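Local coordinates for protein protoporphyrinogen oxidase (PDB 3LOV) that probably oxidises coproporphyrinogen III to coproporphyrin III with molecular oxygen and bound FAD, in the coproporphyrin-dependent route to heme b, at residues T33-G38 with G274-D279; Y267-D272 with D279-T284; G434-G439 with I458-L463. All blocks are in the same frame, centred on the assembly; numbering follows the deposited sequence.

Interaction 1: T33-G38 with G274-D279; sequences TLLEAG and GPEYAD. With FAD (flavin-adenine dinucleotide), chain B.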
loop_
_atom_site.group_PDB
_atom_site.type_symbol
_atom_site.label_atom_id
_atom_site.label_comp_id
_atom_site.label_asym_id
_atom_site.label_seq_id
_atom_site.Cartn_x
_atom_site.Cartn_y
_atom_site.Cartn_z
ATOM N N THR A 33 26.446 -5.823 2.351
ATOM C CA THR A 33 26.493 -4.717 1.401
ATOM C C THR A 33 25.101 -4.512 0.817
ATOM O O THR A 33 24.389 -5.492 0.545
ATOM C CB THR A 33 27.512 -4.991 0.286
ATOM O OG1 THR A 33 28.805 -5.210 0.870
ATOM C CG2 THR A 33 27.579 -3.814 -0.723
ATOM N N LEU A 34 24.704 -3.251 0.675
ATOM C CA LEU A 34 23.404 -2.908 0.083
ATOM C C LEU A 34 23.619 -2.051 -1.150
ATOM O O LEU A 34 24.211 -0.957 -1.070
ATOM C CB LEU A 34 22.512 -2.174 1.073
ATOM C CG LEU A 34 21.057 -1.945 0.642
ATOM C CD1 LEU A 34 20.090 -2.044 1.844
ATOM C CD2 LEU A 34 20.885 -0.633 -0.131
ATOM N N LEU A 35 23.121 -2.561 -2.275
ATOM C CA LEU A 35 23.150 -1.868 -3.572
ATOM C C LEU A 35 21.810 -1.182 -3.873
ATOM O O LEU A 35 20.746 -1.839 -3.974
ATOM C CB LEU A 35 23.462 -2.880 -4.669
ATOM C CG LEU A 35 24.731 -3.767 -4.526
ATOM C CD1 LEU A 35 24.901 -4.772 -5.728
ATOM C CD2 LEU A 35 25.947 -2.884 -4.388
ATOM N N GLU A 36 21.858 0.132 -4.042
ATOM C CA GLU A 36 20.689 0.932 -4.424
ATOM C C GLU A 36 20.957 1.555 -5.788
ATOM O O GLU A 36 21.997 2.160 -5.963
ATOM C CB GLU A 36 20.446 2.030 -3.383
ATOM C CG GLU A 36 19.472 3.132 -3.770
ATOM C CD GLU A 36 18.124 2.648 -4.344
ATOM O OE1 GLU A 36 17.502 1.744 -3.762
ATOM O OE2 GLU A 36 17.664 3.228 -5.352
ATOM N N ALA A 37 20.023 1.415 -6.733
ATOM C CA ALA A 37 20.222 1.917 -8.097
ATOM C C ALA A 37 20.275 3.433 -8.221
ATOM O O ALA A 37 20.944 3.947 -9.093
ATOM C CB ALA A 37 19.158 1.397 -9.016
ATOM N N GLY A 38 19.548 4.151 -7.384
ATOM C CA GLY A 38 19.366 5.597 -7.595
ATOM C C GLY A 38 20.188 6.452 -6.655
ATOM O O GLY A 38 21.089 5.986 -5.948
ATOM N N GLY A 274 32.175 -2.420 -11.378
ATOM C CA GLY A 274 32.797 -3.681 -11.007
ATOM C C GLY A 274 31.944 -4.597 -10.142
ATOM O O GLY A 274 30.943 -4.191 -9.553
ATOM N N PRO A 275 32.346 -5.856 -10.062
ATOM C CA PRO A 275 31.492 -6.862 -9.492
ATOM C C PRO A 275 31.508 -6.865 -7.990
ATOM O O PRO A 275 32.488 -6.428 -7.393
ATOM C CB PRO A 275 32.087 -8.163 -10.031
ATOM C CG PRO A 275 33.553 -7.839 -10.212
ATOM C CD PRO A 275 33.584 -6.409 -10.636
ATOM N N GLU A 276 30.413 -7.324 -7.387
ATOM C CA GLU A 276 30.383 -7.642 -5.956
ATOM C C GLU A 276 30.242 -9.134 -5.839
ATOM O O GLU A 276 29.456 -9.696 -6.593
ATOM C CB GLU A 276 29.151 -7.047 -5.267
ATOM C CG GLU A 276 29.311 -5.717 -4.690
ATOM C CD GLU A 276 30.344 -5.687 -3.599
ATOM O OE1 GLU A 276 30.186 -6.356 -2.561
ATOM O OE2 GLU A 276 31.319 -4.974 -3.804
ATOM N N TYR A 277 30.921 -9.774 -4.886
ATOM C CA TYR A 277 30.798 -11.235 -4.754
ATOM C C TYR A 277 29.950 -11.538 -3.549
ATOM O O TYR A 277 30.111 -10.924 -2.494
ATOM C CB TYR A 277 32.187 -11.925 -4.668
ATOM C CG TYR A 277 33.014 -11.753 -5.946
ATOM C CD1 TYR A 277 32.825 -12.572 -7.053
ATOM C CD2 TYR A 277 33.938 -10.750 -6.054
ATOM C CE1 TYR A 277 33.572 -12.391 -8.213
ATOM C CE2 TYR A 277 34.671 -10.548 -7.207
ATOM C CZ TYR A 277 34.492 -11.361 -8.277
ATOM O OH TYR A 277 35.263 -11.155 -9.398
ATOM N N ALA A 278 28.998 -12.448 -3.704
ATOM C CA ALA A 278 28.057 -12.739 -2.613
ATOM C C ALA A 278 27.839 -14.238 -2.399
ATOM O O ALA A 278 27.941 -15.028 -3.343
ATOM C CB ALA A 278 26.722 -12.073 -2.899
ATOM N N ASP A 279 27.550 -14.614 -1.158
ATOM C CA ASP A 279 27.060 -15.933 -0.848
ATOM C C ASP A 279 25.532 -15.904 -0.743
ATOM O O ASP A 279 24.879 -16.835 -1.194
ATOM C CB ASP A 279 27.698 -16.407 0.434
ATOM C CG ASP A 279 29.206 -16.381 0.330
ATOM O OD1 ASP A 279 29.765 -17.376 -0.176
ATOM O OD2 ASP A 279 29.799 -15.319 0.623
HETATM P PA FAD B . 10.446 0.256 -3.178
HETATM O O1A FAD B . 10.060 1.339 -2.228
HETATM O O2A FAD B . 9.903 0.291 -4.557
HETATM O O5B FAD B . 12.035 0.207 -3.259
HETATM C C5B FAD B . 12.724 -0.477 -4.273
HETATM C C4B FAD B . 14.170 0.035 -4.277
HETATM O O4B FAD B . 14.985 -0.760 -5.141
HETATM C C3B FAD B . 14.229 1.478 -4.734
HETATM O O3B FAD B . 15.048 2.265 -3.887
HETATM C C2B FAD B . 14.798 1.320 -6.131
HETATM O O2B FAD B . 15.557 2.402 -6.538
HETATM C C1B FAD B . 15.686 0.101 -5.994
HETATM N N9A FAD B . 15.995 -0.606 -7.247
HETATM C C8A FAD B . 15.252 -0.823 -8.386
HETATM N N7A FAD B . 15.976 -1.541 -9.282
HETATM C C5A FAD B . 17.198 -1.785 -8.718
HETATM C C6A FAD B . 18.337 -2.476 -9.136
HETATM N N6A FAD B . 18.373 -3.103 -10.309
HETATM N N1A FAD B . 19.445 -2.540 -8.305
HETATM C C2A FAD B . 19.415 -1.966 -7.057
HETATM N N3A FAD B . 18.277 -1.305 -6.634
HETATM C C4A FAD B . 17.211 -1.202 -7.453
HETATM N N1 FAD B . 1.892 1.346 2.243
HETATM C C2 FAD B . 1.413 1.658 3.486
HETATM O O2 FAD B . 1.638 0.917 4.452
HETATM N N3 FAD B . 0.657 2.790 3.657
HETATM C C4 FAD B . 0.346 3.608 2.632
HETATM O O4 FAD B . -0.302 4.612 2.861
HETATM C C4X FAD B . 0.784 3.302 1.361
HETATM N N5 FAD B . 0.508 4.164 0.311
HETATM C C5X FAD B . 0.985 3.839 -0.961
HETATM C C6 FAD B . 0.688 4.671 -2.045
HETATM C C7 FAD B . 1.159 4.355 -3.331
HETATM C C7M FAD B . 0.844 5.257 -4.487
HETATM C C8 FAD B . 1.966 3.220 -3.533
HETATM C C8M FAD B . 2.486 2.833 -4.906
HETATM C C9 FAD B . 2.282 2.393 -2.459
HETATM C C9A FAD B . 1.793 2.685 -1.165
HETATM N N10 FAD B . 2.107 1.853 -0.083
HETATM C C10 FAD B . 1.589 2.167 1.179
HETATM C "C1'" FAD B . 2.937 0.598 -0.213
HETATM C "C2'" FAD B . 4.403 0.934 0.158
HETATM O "O2'" FAD B . 4.885 1.853 -0.750
HETATM C "C3'" FAD B . 5.326 -0.292 0.150
HETATM O "O3'" FAD B . 4.991 -1.037 1.313
HETATM C "C4'" FAD B . 6.846 0.006 0.225
HETATM O "O4'" FAD B . 7.254 1.281 -0.233
HETATM C "C5'" FAD B . 7.645 -0.979 -0.606
HETATM O "O5'" FAD B . 9.015 -0.758 -0.381
HETATM P P FAD B . 10.066 -1.702 -1.085
HETATM O O1P FAD B . 9.607 -3.136 -1.143
HETATM O O2P FAD B . 11.478 -1.494 -0.592
HETATM O O3P FAD B . 10.045 -1.204 -2.643
HETATM O O HOH W 1 31.012 -5.007 -0.523
#

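Interaction 2: Y267-D272 with D279-T284; sequences YRLKTD and DYVLLT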
loop_
_atom_site.group_PDB
_atom_site.type_symbol
_atom_site.label_atom_id
_atom_site.label_comp_id
_atom_site.label_asym_id
_atom_site.label_seq_id
_atom_site.Cartn_x
_atom_site.Cartn_y
_atom_site.Cartn_z
ATOM N N TYR A 267 28.159 -16.086 -5.990
ATOM C CA TYR A 267 27.643 -15.325 -7.110
ATOM C C TYR A 267 28.506 -14.118 -7.355
ATOM O O TYR A 267 29.049 -13.519 -6.417
ATOM C CB TYR A 267 26.184 -14.900 -6.806
ATOM C CG TYR A 267 25.276 -16.089 -6.676
ATOM C CD1 TYR A 267 24.802 -16.735 -7.799
ATOM C CD2 TYR A 267 24.895 -16.575 -5.422
ATOM C CE1 TYR A 267 23.989 -17.870 -7.684
ATOM C CE2 TYR A 267 24.082 -17.679 -5.309
ATOM C CZ TYR A 267 23.626 -18.324 -6.454
ATOM O OH TYR A 267 22.803 -19.432 -6.345
ATOM N N ARG A 268 28.607 -13.762 -8.622
ATOM C CA ARG A 268 29.258 -12.572 -9.029
ATOM C C ARG A 268 28.154 -11.628 -9.461
ATOM O O ARG A 268 27.389 -11.961 -10.374
ATOM C CB ARG A 268 30.202 -12.861 -10.192
ATOM C CG ARG A 268 30.843 -11.640 -10.773
ATOM C CD ARG A 268 31.951 -12.028 -11.767
ATOM N NE ARG A 268 32.334 -10.882 -12.586
ATOM C CZ ARG A 268 33.514 -10.724 -13.200
ATOM N NH1 ARG A 268 34.484 -11.626 -13.102
ATOM N NH2 ARG A 268 33.729 -9.643 -13.921
ATOM N N LEU A 269 28.079 -10.462 -8.814
ATOM C CA LEU A 269 27.000 -9.491 -9.070
ATOM C C LEU A 269 27.556 -8.335 -9.871
ATOM O O LEU A 269 28.460 -7.632 -9.422
ATOM C CB LEU A 269 26.374 -9.019 -7.759
ATOM C CG LEU A 269 25.259 -9.856 -7.116
ATOM C CD1 LEU A 269 25.515 -11.327 -7.046
ATOM C CD2 LEU A 269 25.013 -9.322 -5.700
ATOM N N LYS A 270 27.053 -8.184 -11.097
ATOM C CA LYS A 270 27.527 -7.157 -12.016
ATOM C C LYS A 270 26.942 -5.778 -11.742
ATOM O O LYS A 270 25.732 -5.636 -11.667
ATOM C CB LYS A 270 27.157 -7.549 -13.450
ATOM C CG LYS A 270 27.664 -6.572 -14.485
ATOM C CD LYS A 270 27.049 -6.861 -15.838
ATOM C CE LYS A 270 27.202 -5.702 -16.799
ATOM N NZ LYS A 270 28.120 -6.052 -17.863
ATOM N N THR A 271 27.802 -4.765 -11.677
ATOM C CA THR A 271 27.396 -3.353 -11.498
ATOM C C THR A 271 28.229 -2.487 -12.413
ATOM O O THR A 271 29.211 -2.948 -12.948
ATOM C CB THR A 271 27.658 -2.857 -10.065
ATOM O OG1 THR A 271 29.040 -2.494 -9.905
ATOM C CG2 THR A 271 27.228 -3.896 -8.987
ATOM N N ASP A 272 27.890 -1.221 -12.555
ATOM C CA ASP A 272 28.665 -0.301 -13.407
ATOM C C ASP A 272 30.114 -0.086 -12.976
ATOM O O ASP A 272 30.961 0.291 -13.793
ATOM C CB ASP A 272 27.981 1.060 -13.441
ATOM C CG ASP A 272 26.703 1.046 -14.245
ATOM O OD1 ASP A 272 26.782 0.697 -15.448
ATOM O OD2 ASP A 272 25.634 1.406 -13.682
ATOM N N ASP A 279 27.550 -14.614 -1.158
ATOM C CA ASP A 279 27.060 -15.933 -0.848
ATOM C C ASP A 279 25.532 -15.904 -0.743
ATOM O O ASP A 279 24.879 -16.835 -1.194
ATOM C CB ASP A 279 27.698 -16.407 0.434
ATOM C CG ASP A 279 29.206 -16.381 0.330
ATOM O OD1 ASP A 279 29.765 -17.376 -0.176
ATOM O OD2 ASP A 279 29.799 -15.319 0.623
ATOM N N TYR A 280 24.981 -14.831 -0.156
ATOM C CA TYR A 280 23.533 -14.679 -0.012
ATOM C C TYR A 280 23.113 -13.401 -0.695
ATOM O O TYR A 280 23.794 -12.383 -0.580
ATOM C CB TYR A 280 23.162 -14.669 1.456
ATOM C CG TYR A 280 23.748 -15.837 2.191
ATOM C CD1 TYR A 280 23.251 -17.143 1.999
ATOM C CD2 TYR A 280 24.831 -15.671 3.039
ATOM C CE1 TYR A 280 23.825 -18.241 2.675
ATOM C CE2 TYR A 280 25.402 -16.762 3.709
ATOM C CZ TYR A 280 24.897 -18.029 3.526
ATOM O OH TYR A 280 25.493 -19.062 4.199
ATOM N N VAL A 281 22.026 -13.479 -1.456
ATOM C CA VAL A 281 21.480 -12.327 -2.135
ATOM C C VAL A 281 20.004 -12.161 -1.739
ATOM O O VAL A 281 19.224 -13.119 -1.877
ATOM C CB VAL A 281 21.593 -12.469 -3.666
ATOM C CG1 VAL A 281 21.162 -11.145 -4.376
ATOM C CG2 VAL A 281 23.011 -12.874 -4.077
ATOM N N LEU A 282 19.638 -10.972 -1.248
ATOM C CA LEU A 282 18.233 -10.618 -0.995
ATOM C C LEU A 282 17.825 -9.570 -2.022
ATOM O O LEU A 282 18.304 -8.422 -2.005
ATOM C CB LEU A 282 17.960 -10.157 0.463
ATOM C CG LEU A 282 16.461 -9.941 0.856
ATOM C CD1 LEU A 282 15.608 -11.251 0.964
ATOM C CD2 LEU A 282 16.348 -9.186 2.171
ATOM N N LEU A 283 16.972 -9.997 -2.962
ATOM C CA LEU A 283 16.389 -9.100 -3.946
ATOM C C LEU A 283 15.103 -8.429 -3.397
ATOM O O LEU A 283 14.143 -9.106 -3.058
ATOM C CB LEU A 283 16.129 -9.846 -5.281
ATOM C CG LEU A 283 17.353 -10.517 -5.923
ATOM C CD1 LEU A 283 16.997 -11.358 -7.191
ATOM C CD2 LEU A 283 18.428 -9.449 -6.286
ATOM N N THR A 284 15.090 -7.092 -3.344
ATOM C CA THR A 284 13.948 -6.332 -2.829
ATOM C C THR A 284 13.483 -5.324 -3.868
ATOM O O THR A 284 12.688 -4.437 -3.576
ATOM C CB THR A 284 14.281 -5.640 -1.456
ATOM O OG1 THR A 284 15.128 -4.498 -1.632
ATOM C CG2 THR A 284 14.992 -6.612 -0.510
#

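Interaction 3: G434-G439 with I458-L463; sequences GIYLAG and IESIEL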
loop_
_atom_site.group_PDB
_atom_site.type_symbol
_atom_site.label_atom_id
_atom_site.label_comp_id
_atom_site.label_asym_id
_atom_site.label_seq_id
_atom_site.Cartn_x
_atom_site.Cartn_y
_atom_site.Cartn_z
ATOM N N GLY A 434 20.773 -19.823 -2.168
ATOM C CA GLY A 434 21.248 -18.591 -1.530
ATOM C C GLY A 434 20.620 -17.271 -2.008
ATOM O O GLY A 434 21.014 -16.186 -1.557
ATOM N N ILE A 435 19.647 -17.338 -2.907
ATOM C CA ILE A 435 18.993 -16.120 -3.351
ATOM C C ILE A 435 17.578 -16.103 -2.801
ATOM O O ILE A 435 16.843 -17.078 -2.927
ATOM C CB ILE A 435 19.098 -15.948 -4.883
ATOM C CG1 ILE A 435 20.590 -15.928 -5.280
ATOM C CG2 ILE A 435 18.374 -14.675 -5.366
ATOM C CD1 ILE A 435 20.863 -15.461 -6.684
ATOM N N TYR A 436 17.240 -14.998 -2.130
ATOM C CA TYR A 436 15.977 -14.834 -1.400
ATOM C C TYR A 436 15.325 -13.567 -1.933
ATOM O O TYR A 436 16.006 -12.677 -2.478
ATOM C CB TYR A 436 16.216 -14.759 0.135
ATOM C CG TYR A 436 16.839 -16.023 0.719
ATOM C CD1 TYR A 436 18.223 -16.251 0.692
ATOM C CD2 TYR A 436 16.048 -16.991 1.280
ATOM C CE1 TYR A 436 18.772 -17.466 1.199
ATOM C CE2 TYR A 436 16.584 -18.188 1.799
ATOM C CZ TYR A 436 17.941 -18.407 1.747
ATOM O OH TYR A 436 18.392 -19.581 2.275
ATOM N N LEU A 437 14.001 -13.528 -1.841
ATOM C CA LEU A 437 13.176 -12.405 -2.298
ATOM C C LEU A 437 12.359 -11.803 -1.161
ATOM O O LEU A 437 11.798 -12.537 -0.347
ATOM C CB LEU A 437 12.180 -12.902 -3.371
ATOM C CG LEU A 437 12.731 -13.735 -4.507
ATOM C CD1 LEU A 437 11.634 -14.273 -5.416
ATOM C CD2 LEU A 437 13.702 -12.896 -5.319
ATOM N N ALA A 438 12.220 -10.474 -1.162
ATOM C CA ALA A 438 11.387 -9.765 -0.192
ATOM C C ALA A 438 10.928 -8.435 -0.764
ATOM O O ALA A 438 11.538 -7.876 -1.671
ATOM C CB ALA A 438 12.165 -9.547 1.149
ATOM N N GLY A 439 9.815 -7.944 -0.249
ATOM C CA GLY A 439 9.217 -6.729 -0.729
ATOM C C GLY A 439 7.755 -6.817 -1.099
ATOM O O GLY A 439 7.075 -7.812 -0.860
ATOM N N ILE A 458 15.344 -12.588 6.209
ATOM C CA ILE A 458 16.611 -12.596 6.962
ATOM C C ILE A 458 16.682 -13.808 7.906
ATOM O O ILE A 458 17.688 -14.526 7.906
ATOM C CB ILE A 458 16.869 -11.234 7.726
ATOM C CG1 ILE A 458 17.137 -10.120 6.728
ATOM C CG2 ILE A 458 18.000 -11.349 8.768
ATOM C CD1 ILE A 458 18.093 -10.457 5.633
ATOM N N GLU A 459 15.616 -14.027 8.678
ATOM C CA GLU A 459 15.486 -15.172 9.578
ATOM C C GLU A 459 15.753 -16.516 8.892
ATOM O O GLU A 459 16.418 -17.375 9.448
ATOM C CB GLU A 459 14.058 -15.248 10.172
ATOM C CG GLU A 459 13.743 -14.267 11.318
ATOM C CD GLU A 459 12.267 -14.282 11.707
ATOM O OE1 GLU A 459 11.482 -15.104 11.173
ATOM O OE2 GLU A 459 11.891 -13.471 12.565
ATOM N N SER A 460 15.197 -16.707 7.701
ATOM C CA SER A 460 15.317 -17.977 7.017
ATOM C C SER A 460 16.746 -18.165 6.476
ATOM O O SER A 460 17.191 -19.287 6.343
ATOM C CB SER A 460 14.253 -18.122 5.941
ATOM O OG SER A 460 14.644 -17.467 4.776
ATOM N N ILE A 461 17.485 -17.085 6.213
ATOM C CA ILE A 461 18.920 -17.231 5.924
ATOM C C ILE A 461 19.627 -17.746 7.183
ATOM O O ILE A 461 20.537 -18.567 7.082
ATOM C CB ILE A 461 19.607 -15.927 5.463
ATOM C CG1 ILE A 461 18.961 -15.376 4.204
ATOM C CG2 ILE A 461 21.075 -16.196 5.160
ATOM C CD1 ILE A 461 19.685 -14.210 3.609
ATOM N N GLU A 462 19.170 -17.280 8.359
ATOM C CA GLU A 462 19.699 -17.694 9.678
ATOM C C GLU A 462 19.625 -19.191 9.951
ATOM O O GLU A 462 20.540 -19.743 10.564
ATOM C CB GLU A 462 19.022 -16.910 10.831
ATOM N N LEU A 463 18.551 -19.843 9.501
ATOM C CA LEU A 463 18.457 -21.313 9.528
ATOM C C LEU A 463 19.508 -21.950 8.596
ATOM O O LEU A 463 20.111 -22.980 8.922
ATOM C CB LEU A 463 17.041 -21.785 9.144
ATOM C CG LEU A 463 16.653 -23.168 9.681
ATOM C CD1 LEU A 463 16.536 -23.130 11.221
ATOM C CD2 LEU A 463 15.366 -23.674 9.028
#

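Interaction 1: T33-G38 with G274-D279
T33 and E276 approach each other from opposite directions but do not bond directly: T33 OG1 and E276 OE1 stay 3.9 Å apart. Water 1 fills the role of go-between. It lies 2.6 Å from T33 OG1 and donates a hydrogen bond to E276 OE1, also at 2.6 Å. T33 holds OG1 anti to its carbonyl carbon (chi1 -58°), which puts the hydroxyl on the water's side. The second oxygen, E276 OE2, forms a salt bridge with R252 of strand 250-252, the edge strand next to strand 31-35.

The apolar share is slight. L35 reaches the stem of the glutamate with one methyl, CD2 standing 4.4 Å from E276 CG, and the L35 side chain also touches V8 and T255.

Bonds to the cofactor gather just past the strand, at E36, which does not take part in the contact with 274-279. Its carboxylate takes both hydroxyls of the adenosine ribose, FAD O3B to E36 OE1 at 2.5 Å and FAD O2B to E36 OE2 at 2.6 Å. The backbone amide of G12 also bonds OE1. On the other oxygen, G38 N donates to E36 OE2 over 2.9 Å, arriving on the anti side and 28° out of the carboxylate plane. Each oxygen is thus gripped twice, which fixes the rotation of the group. A37 CB packs against the adenine, 3.6 Å from FAD C4A. An acidic residue at the end of the second strand, holding the ribose, is characteristic of the Rossmann dinucleotide-binding fold.

The chemistry implies two carboxylates with different duties: E36 fastens the ribose, whereas E276, with an arginine on one oxygen and a water on the other, is probably ionised and ties strand 276-278 to the parallel sheet.

Interaction 2: Y267-D272 with D279-T284
L269 and V281 meet tip to tip, methyl against methyl, with L269 CD1 4.2 Å from V281 CG2. The valine keeps CG1 anti to its backbone N (chi1 -173°), and its other methyl, CG2, is the one turned to strand 266-270. That same methyl also serves Y267: V281 CG2 comes obliquely to the phenol ring, 4.4 Å from Y267 CD2. A polar atom joins at the rim, where D279 O sits near the ring plane, 4.2 Å from Y267 CD2.

This apolar cluster is the closer-packed part of the contact. Around it V8 and L257 pack on L269, V10 touches V281, and I435 of the next strand touches both V281 and Y267. The far end of the tyrosine is tied down as well, since its hydroxyl is hydrogen-bonded to P433 O.

Toward the ends the contact thins out. The backbones are closest at Y267 and D279, yet D279 is partly exposed and its CB points away from 267-272. Its carboxylate makes a salt bridge with R266 and accepts a hydrogen bond from the backbone amide of R6. D279 CB lies over one face of the Y280 ring, 3.9 Å above the plane and offset toward the rim. R268 and K270, between and beyond the packing residues of their strand, are exposed to solvent.

The two segments belong to different sheets. Strand 266-270 is the middle of a three-stranded antiparallel meander, and strand 280-283 re-enters the parallel sheet; a meander leading into this strand is a feature of FAD-binding Rossmann domains of the glutathione reductase type.

What joins meander to sheet here is mainly apolar packing, with one backbone carbonyl at the tyrosine's edge, and with the hydroxyl of Y267 and the carboxylate of D279 bonded to partners outside the two segments.

Interaction 3: G434-G439 with I458-L463
The Y436 ring has I461 over one face and S460 approaching obliquely. CG1 of I461 stands 3.6 Å above the ring plane, displaced toward the rim, and makes a CH-pi contact: 3.8 Å from CG1 to the ring centroid, 19° off the normal. The tail of the isoleucine extends the overlap along one side of the ring, its terminal methyl I461 CD1 lying 3.8 Å from Y436 CD1. Past the opposite rim, but on the same side of the ring plane as I461, S460 OG comes to 3.6 Å from Y436 CE2. That hydroxyl sits between the backbone N and the carbonyl carbon of its own residue (chi1 82°), turned back on the helix, where it is hydrogen-bonded to M457 O. It therefore meets the ring as a packing neighbour while its polar bond lies within the helix.

Strand 435-437 is the edge strand of the parallel Rossmann sheet, and helix 447-463 is the C-terminal helix laid against it. The beginning of that helix is at the cofactor, where L447 N is hydrogen-bonded to FAD; the tyrosine contact is made near the opposite end. Y436 holds CG anti to its carbonyl carbon (chi1 -62°), directing the ring off the sheet toward the helix. An alanine here would remove the ring and is likely to open a gap beneath I461 CG1, losing the CH-pi contact and the wall against which S460 rests. Further along the strand, G439 touches FAD, and its amide is hydrogen-bonded to S453 OG of the same C-terminal helix.

In the fold
All three interactions converge on the parallel sheet that carries FAD. Interactions 1 and 2, with centres 5 Å apart, share D279 and are stitched by probable backbone hydrogen bonds: E276 O to L269 N at 2.7 Å and A278 O to Y267 N at 2.9 Å. Interaction 3 lies about 13 Å from interaction 2, centre to centre, and its strand pairs with 280-283, V281 O lying 2.7 Å from Y436 N. The cofactor is met unequally. E36 of interaction 1 binds the ribose directly, the L269 side chain lies about 9 Å from FAD, and the Y436 side chain about 13 Å, although T284 of interaction 2 and G439 of interaction 3 touch the cofactor.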